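Local coordinates for sugar ABC transporter, sugar-binding protein (Streptococcus pneumoniae, PDB 2HEU) that probably captures sugars at the cell surface and hands them to an ABC transporter, acting as its extracellular solute-binding component, at residues T176-N181 / T367-F372; Y180-F185 / V360-Y365. All coordinates share one frame; numbering follows the deposited sequence.

Interaction 1. Residues T176-N181 / T367-F372; sequences TLNGYN and TSEADF
Two helix N-termini meet here, and the ring of F372 lies against N178 and N181. N178 sits in the first turn of helix 178-189 and N181 one turn on. N181 points at the start of helix 370-382, and the end of N178 reaches it. F372 has its CG anti to the backbone N (chi1 -176°), which carries the ring across to the neighbouring helix. The amide end of N178 comes to the edge of the ring, close to its plane, near CD2 and CE2. The two planes there are steeply inclined, at 73°. N181 comes in at a slant, neither over the face nor at the edge, and its amide plane is 16° from the ring plane. Its CB is 4.0 Å from F372 CZ, and its CG is 3.9 Å from the same CZ.

E369 holds the N-cap position of helix 370-382. Its extended chain crosses N178 at about a right angle, with E369 OE2 4.0 Å from N178 CG. The same OE2 is hydrogen-bonded to H373 NE2, one turn into the helix. L392 and F395 of helix 385-396 also touch the F372 ring. The contact is buried helix-to-helix packing within one lobe of the two-lobed solute-binding protein fold.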
loop_
_atom_site.group_PDB
_atom_site.type_symbol
_atom_site.label_atom_id
_atom_site.label_comp_id
_atom_site.label_asym_id
_atom_site.label_seq_id
_atom_site.Cartn_x
_atom_site.Cartn_y
_atom_site.Cartn_z
ATOM N N THR A 176 7.280 -9.599 0.831
ATOM C CA THR A 176 5.939 -10.041 0.662
ATOM C C THR A 176 5.125 -10.159 1.965
ATOM O O THR A 176 3.902 -10.109 1.905
ATOM C CB THR A 176 5.834 -11.390 -0.133
ATOM O OG1 THR A 176 6.480 -12.409 0.624
ATOM C CG2 THR A 176 6.414 -11.285 -1.548
ATOM N N LEU A 177 5.832 -10.373 3.064
ATOM C CA LEU A 177 5.197 -10.503 4.389
ATOM C C LEU A 177 5.257 -9.239 5.253
ATOM O O LEU A 177 4.827 -9.275 6.396
ATOM C CB LEU A 177 5.783 -11.707 5.152
ATOM C CG LEU A 177 5.511 -13.052 4.516
ATOM C CD1 LEU A 177 6.063 -14.147 5.413
ATOM C CD2 LEU A 177 4.030 -13.265 4.204
ATOM N N ASN A 178 5.749 -8.137 4.675
ATOM C CA ASN A 178 5.744 -6.877 5.471
ATOM C C ASN A 178 4.321 -6.568 5.917
ATOM O O ASN A 178 4.088 -6.313 7.110
ATOM C CB ASN A 178 6.314 -5.778 4.552
ATOM C CG ASN A 178 6.479 -4.490 5.261
ATOM O OD1 ASN A 178 6.310 -3.405 4.520
ATOM N ND2 ASN A 178 6.896 -4.440 6.440
ATOM N N GLY A 179 3.339 -6.560 4.997
ATOM C CA GLY A 179 2.009 -6.255 5.413
ATOM C C GLY A 179 1.433 -7.224 6.400
ATOM O O GLY A 179 0.674 -6.866 7.300
ATOM N N TYR A 180 1.786 -8.516 6.285
ATOM C CA TYR A 180 1.267 -9.556 7.161
ATOM C C TYR A 180 1.674 -9.254 8.613
ATOM O O TYR A 180 0.840 -9.267 9.515
ATOM C CB TYR A 180 1.743 -10.912 6.703
ATOM C CG TYR A 180 1.101 -12.053 7.449
ATOM C CD1 TYR A 180 0.004 -12.725 6.969
ATOM C CD2 TYR A 180 1.587 -12.467 8.679
ATOM C CE1 TYR A 180 -0.611 -13.734 7.687
ATOM C CE2 TYR A 180 0.998 -13.465 9.419
ATOM C CZ TYR A 180 -0.100 -14.097 8.924
ATOM O OH TYR A 180 -0.759 -15.091 9.608
ATOM N N ASN A 181 2.956 -9.038 8.828
ATOM C CA ASN A 181 3.428 -8.827 10.200
ATOM C C ASN A 181 3.023 -7.459 10.715
ATOM O O ASN A 181 2.746 -7.293 11.912
ATOM C CB ASN A 181 4.913 -9.097 10.300
ATOM C CG ASN A 181 5.370 -9.353 11.750
ATOM O OD1 ASN A 181 4.516 -9.662 12.612
ATOM N ND2 ASN A 181 6.657 -9.272 11.971
ATOM N N THR A 367 12.856 4.611 9.961
ATOM C CA THR A 367 13.953 5.080 9.130
ATOM C C THR A 367 14.328 4.167 7.963
ATOM O O THR A 367 15.021 4.620 7.076
ATOM C CB THR A 367 15.161 5.432 10.024
ATOM O OG1 THR A 367 15.552 4.291 10.687
ATOM C CG2 THR A 367 14.835 6.534 11.012
ATOM N N SER A 368 13.878 2.928 7.994
ATOM C CA SER A 368 14.048 1.965 6.927
ATOM C C SER A 368 13.045 0.860 7.162
ATOM O O SER A 368 12.277 0.930 8.138
ATOM C CB SER A 368 15.478 1.429 6.946
ATOM O OG SER A 368 15.685 0.512 8.023
ATOM N N GLU A 369 13.039 -0.151 6.274
ATOM C CA GLU A 369 12.076 -1.258 6.460
ATOM C C GLU A 369 12.617 -2.608 6.112
ATOM O O GLU A 369 12.041 -3.624 6.556
ATOM C CB GLU A 369 10.760 -1.008 5.713
ATOM C CG GLU A 369 10.930 -0.907 4.201
ATOM C CD GLU A 369 9.616 -0.698 3.525
ATOM O OE1 GLU A 369 9.419 0.343 2.902
ATOM O OE2 GLU A 369 8.719 -1.563 3.618
ATOM N N ALA A 370 13.690 -2.719 5.329
ATOM C CA ALA A 370 14.097 -4.016 4.844
ATOM C C ALA A 370 14.374 -4.997 5.990
ATOM O O ALA A 370 14.039 -6.174 5.868
ATOM C CB ALA A 370 15.402 -3.914 3.962
ATOM N N ASP A 371 14.996 -4.553 7.075
ATOM C CA ASP A 371 15.298 -5.458 8.146
ATOM C C ASP A 371 14.075 -5.993 8.853
ATOM O O ASP A 371 14.110 -7.090 9.447
ATOM C CB ASP A 371 16.286 -4.874 9.132
ATOM C CG ASP A 371 17.691 -4.700 8.601
ATOM O OD1 ASP A 371 17.964 -5.071 7.447
ATOM O OD2 ASP A 371 18.537 -4.148 9.344
ATOM N N PHE A 372 12.963 -5.260 8.794
ATOM C CA PHE A 372 11.691 -5.729 9.314
ATOM C C PHE A 372 11.172 -6.841 8.416
ATOM O O PHE A 372 10.657 -7.892 8.887
ATOM C CB PHE A 372 10.658 -4.591 9.420
ATOM C CG PHE A 372 9.388 -5.009 10.041
ATOM C CD1 PHE A 372 9.224 -5.081 11.428
ATOM C CD2 PHE A 372 8.275 -5.346 9.255
ATOM C CE1 PHE A 372 8.008 -5.469 11.993
ATOM C CE2 PHE A 372 7.080 -5.755 9.810
ATOM C CZ PHE A 372 6.936 -5.782 11.186
#

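Interaction 2. Residues Y180-F185 / V360-Y365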
loop_
_atom_site.group_PDB
_atom_site.type_symbol
_atom_site.label_atom_id
_atom_site.label_comp_id
_atom_site.label_asym_id
_atom_site.label_seq_id
_atom_site.Cartn_x
_atom_site.Cartn_y
_atom_site.Cartn_z
ATOM N N TYR A 180 1.786 -8.516 6.285
ATOM C CA TYR A 180 1.267 -9.556 7.161
ATOM C C TYR A 180 1.674 -9.254 8.613
ATOM O O TYR A 180 0.840 -9.267 9.515
ATOM C CB TYR A 180 1.743 -10.912 6.703
ATOM C CG TYR A 180 1.101 -12.053 7.449
ATOM C CD1 TYR A 180 0.004 -12.725 6.969
ATOM C CD2 TYR A 180 1.587 -12.467 8.679
ATOM C CE1 TYR A 180 -0.611 -13.734 7.687
ATOM C CE2 TYR A 180 0.998 -13.465 9.419
ATOM C CZ TYR A 180 -0.100 -14.097 8.924
ATOM O OH TYR A 180 -0.759 -15.091 9.608
ATOM N N ASN A 181 2.956 -9.038 8.828
ATOM C CA ASN A 181 3.428 -8.827 10.200
ATOM C C ASN A 181 3.023 -7.459 10.715
ATOM O O ASN A 181 2.746 -7.293 11.912
ATOM C CB ASN A 181 4.913 -9.097 10.300
ATOM C CG ASN A 181 5.370 -9.353 11.750
ATOM O OD1 ASN A 181 4.516 -9.662 12.612
ATOM N ND2 ASN A 181 6.657 -9.272 11.971
ATOM N N GLN A 182 2.976 -6.446 9.857
ATOM C CA GLN A 182 2.439 -5.157 10.347
ATOM C C GLN A 182 1.022 -5.335 10.839
ATOM O O GLN A 182 0.653 -4.750 11.868
ATOM C CB GLN A 182 2.533 -4.085 9.264
ATOM C CG GLN A 182 3.952 -3.703 8.956
ATOM C CD GLN A 182 4.070 -2.432 8.152
ATOM O OE1 GLN A 182 3.142 -1.621 8.098
ATOM N NE2 GLN A 182 5.216 -2.242 7.550
ATOM N N LEU A 183 0.213 -6.111 10.151
ATOM C CA LEU A 183 -1.191 -6.356 10.540
ATOM C C LEU A 183 -1.278 -7.283 11.769
ATOM O O LEU A 183 -2.211 -7.139 12.566
ATOM C CB LEU A 183 -1.996 -6.846 9.385
ATOM C CG LEU A 183 -2.253 -5.773 8.328
ATOM C CD1 LEU A 183 -2.762 -6.386 7.021
ATOM C CD2 LEU A 183 -3.204 -4.750 8.835
ATOM N N ALA A 184 -0.327 -8.198 11.925
ATOM C CA ALA A 184 -0.238 -8.960 13.174
ATOM C C ALA A 184 -0.082 -8.009 14.336
ATOM O O ALA A 184 -0.822 -8.062 15.339
ATOM C CB ALA A 184 0.933 -9.939 13.080
ATOM N N PHE A 185 0.886 -7.071 14.257
ATOM C CA PHE A 185 1.059 -6.123 15.341
ATOM C C PHE A 185 -0.119 -5.197 15.455
ATOM O O PHE A 185 -0.516 -4.841 16.594
ATOM C CB PHE A 185 2.345 -5.318 15.186
ATOM C CG PHE A 185 3.582 -6.067 15.591
ATOM C CD1 PHE A 185 4.550 -6.456 14.686
ATOM C CD2 PHE A 185 3.806 -6.364 16.934
ATOM C CE1 PHE A 185 5.689 -7.150 15.083
ATOM C CE2 PHE A 185 4.914 -7.057 17.354
ATOM C CZ PHE A 185 5.877 -7.442 16.421
ATOM N N VAL A 360 -2.215 3.382 7.571
ATOM C CA VAL A 360 -1.047 3.753 6.762
ATOM C C VAL A 360 0.093 2.810 7.191
ATOM O O VAL A 360 0.305 2.518 8.380
ATOM C CB VAL A 360 -0.653 5.194 6.958
ATOM C CG1 VAL A 360 0.570 5.538 6.147
ATOM C CG2 VAL A 360 -1.823 6.132 6.557
ATOM N N TRP A 361 0.882 2.357 6.214
ATOM C CA TRP A 361 2.079 1.548 6.423
ATOM C C TRP A 361 2.829 2.106 7.636
ATOM O O TRP A 361 3.109 3.318 7.750
ATOM C CB TRP A 361 2.995 1.633 5.202
ATOM C CG TRP A 361 2.500 0.877 4.020
ATOM C CD1 TRP A 361 2.077 1.370 2.819
ATOM C CD2 TRP A 361 2.425 -0.544 3.860
ATOM N NE1 TRP A 361 1.713 0.374 1.956
ATOM C CE2 TRP A 361 1.907 -0.826 2.585
ATOM C CE3 TRP A 361 2.793 -1.608 4.692
ATOM C CZ2 TRP A 361 1.711 -2.167 2.160
ATOM C CZ3 TRP A 361 2.669 -2.884 4.261
ATOM C CH2 TRP A 361 2.091 -3.167 3.041
ATOM N N LEU A 362 3.279 1.198 8.534
ATOM C CA LEU A 362 3.938 1.623 9.742
ATOM C C LEU A 362 5.269 2.336 9.507
ATOM O O LEU A 362 5.682 3.156 10.286
ATOM C CB LEU A 362 4.131 0.447 10.700
ATOM C CG LEU A 362 2.867 -0.235 11.166
ATOM C CD1 LEU A 362 3.243 -1.397 12.112
ATOM C CD2 LEU A 362 1.911 0.693 11.853
ATOM N N GLN A 363 5.892 1.976 8.373
ATOM C CA GLN A 363 7.226 2.563 8.029
ATOM C C GLN A 363 7.089 4.047 7.664
ATOM O O GLN A 363 8.133 4.678 7.482
ATOM C CB GLN A 363 7.967 1.766 6.970
ATOM C CG GLN A 363 7.403 1.830 5.576
ATOM C CD GLN A 363 6.408 0.777 5.238
ATOM O OE1 GLN A 363 5.851 0.153 6.150
ATOM N NE2 GLN A 363 6.061 0.569 3.985
ATOM N N GLN A 364 5.897 4.604 7.610
ATOM C CA GLN A 364 5.740 6.071 7.634
ATOM C C GLN A 364 6.647 6.692 8.674
ATOM O O GLN A 364 7.113 7.789 8.488
ATOM C CB GLN A 364 4.252 6.383 7.860
ATOM C CG GLN A 364 3.927 7.889 7.854
ATOM C CD GLN A 364 2.481 8.195 8.015
ATOM O OE1 GLN A 364 2.002 9.211 7.363
ATOM N NE2 GLN A 364 1.724 7.397 8.667
ATOM N N TYR A 365 6.779 5.987 9.816
ATOM C CA TYR A 365 7.495 6.517 11.002
ATOM C C TYR A 365 8.747 5.696 11.365
ATOM O O TYR A 365 9.184 5.720 12.492
ATOM C CB TYR A 365 6.570 6.690 12.180
ATOM C CG TYR A 365 5.504 7.700 11.897
ATOM C CD1 TYR A 365 5.840 9.021 11.700
ATOM C CD2 TYR A 365 4.179 7.334 11.791
ATOM C CE1 TYR A 365 4.887 9.922 11.437
ATOM C CE2 TYR A 365 3.209 8.268 11.510
ATOM C CZ TYR A 365 3.559 9.547 11.346
ATOM O OH TYR A 365 2.574 10.483 11.051
#
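The indole of W361 receives the side-chain amide of Q182 at its edge, with Q182 CD in the plane of the ring. The two flat groups stand upright to each other. Q182 OE1 is 3.4 Å from W361 CE3. On the same six-membered ring, CZ3 comes close to G179 of helix 178-189, which also carries Q182, and W361 NE1 is bonded to N127 OD1. The amide of Q363 is also turned nearly square to that of Q182.

Q182 is gripped at both ends of its amide. L362 N donates to Q182 OE1 at 2.9 Å, and the bond is almost straight, 173° at the hydrogen. The N-H comes in from above the carbonyl plane, 37° out of it. Q182 NE2 in turn donates to Q363 OE1 at 2.8 Å, equally straight, with the acceptor lying in the amide plane of Q182. One bond accepted and one donated fix the rotation of this buried amide.

L362 and Q363 belong to a short 3-10 turn, 362-364, in the loop that follows strand 358-360. That strand runs parallel to 288-290, and V289 touches both Q182 and W361. Q182 makes most of the link from helix 178-189 to the loop.

Q363 has CG between its backbone N and carbonyl carbon (chi1 70°), and its chain bends again at the next bond. This folds OE1 back to Q182. The side chain of L362 runs antiparallel alongside that of Q182. Its CD1 is 4.0 Å from Q182 CG, and its CG is 3.4 Å from Q182 OE1. On helix 192-199, L362 packs on A195 and its O accepts from N196 ND2.

Both interactions are buried, and both use helix 178-189, sharing Y180 and N181. Each has one partly exposed contributor, E369 in interaction 1 and Q363 in interaction 2. These two touch: E369 OE2 is 3.4 Å from Q363 NE2, as packing. Interaction 1 joins the start of the helix to helix 370-382. It rests mainly on a phenylalanine ring meeting two asparagine side chains. Interaction 2 joins the next turn to the loop before helix 370-382. It depends on two straight hydrogen bonds to a glutamine. F372 CE2 also lies 3.8 Å from Q182 CG. Residues 360-372 therefore meet one helix twice, first mainly through hydrogen bonds to Q182, then mainly through the F372 ring.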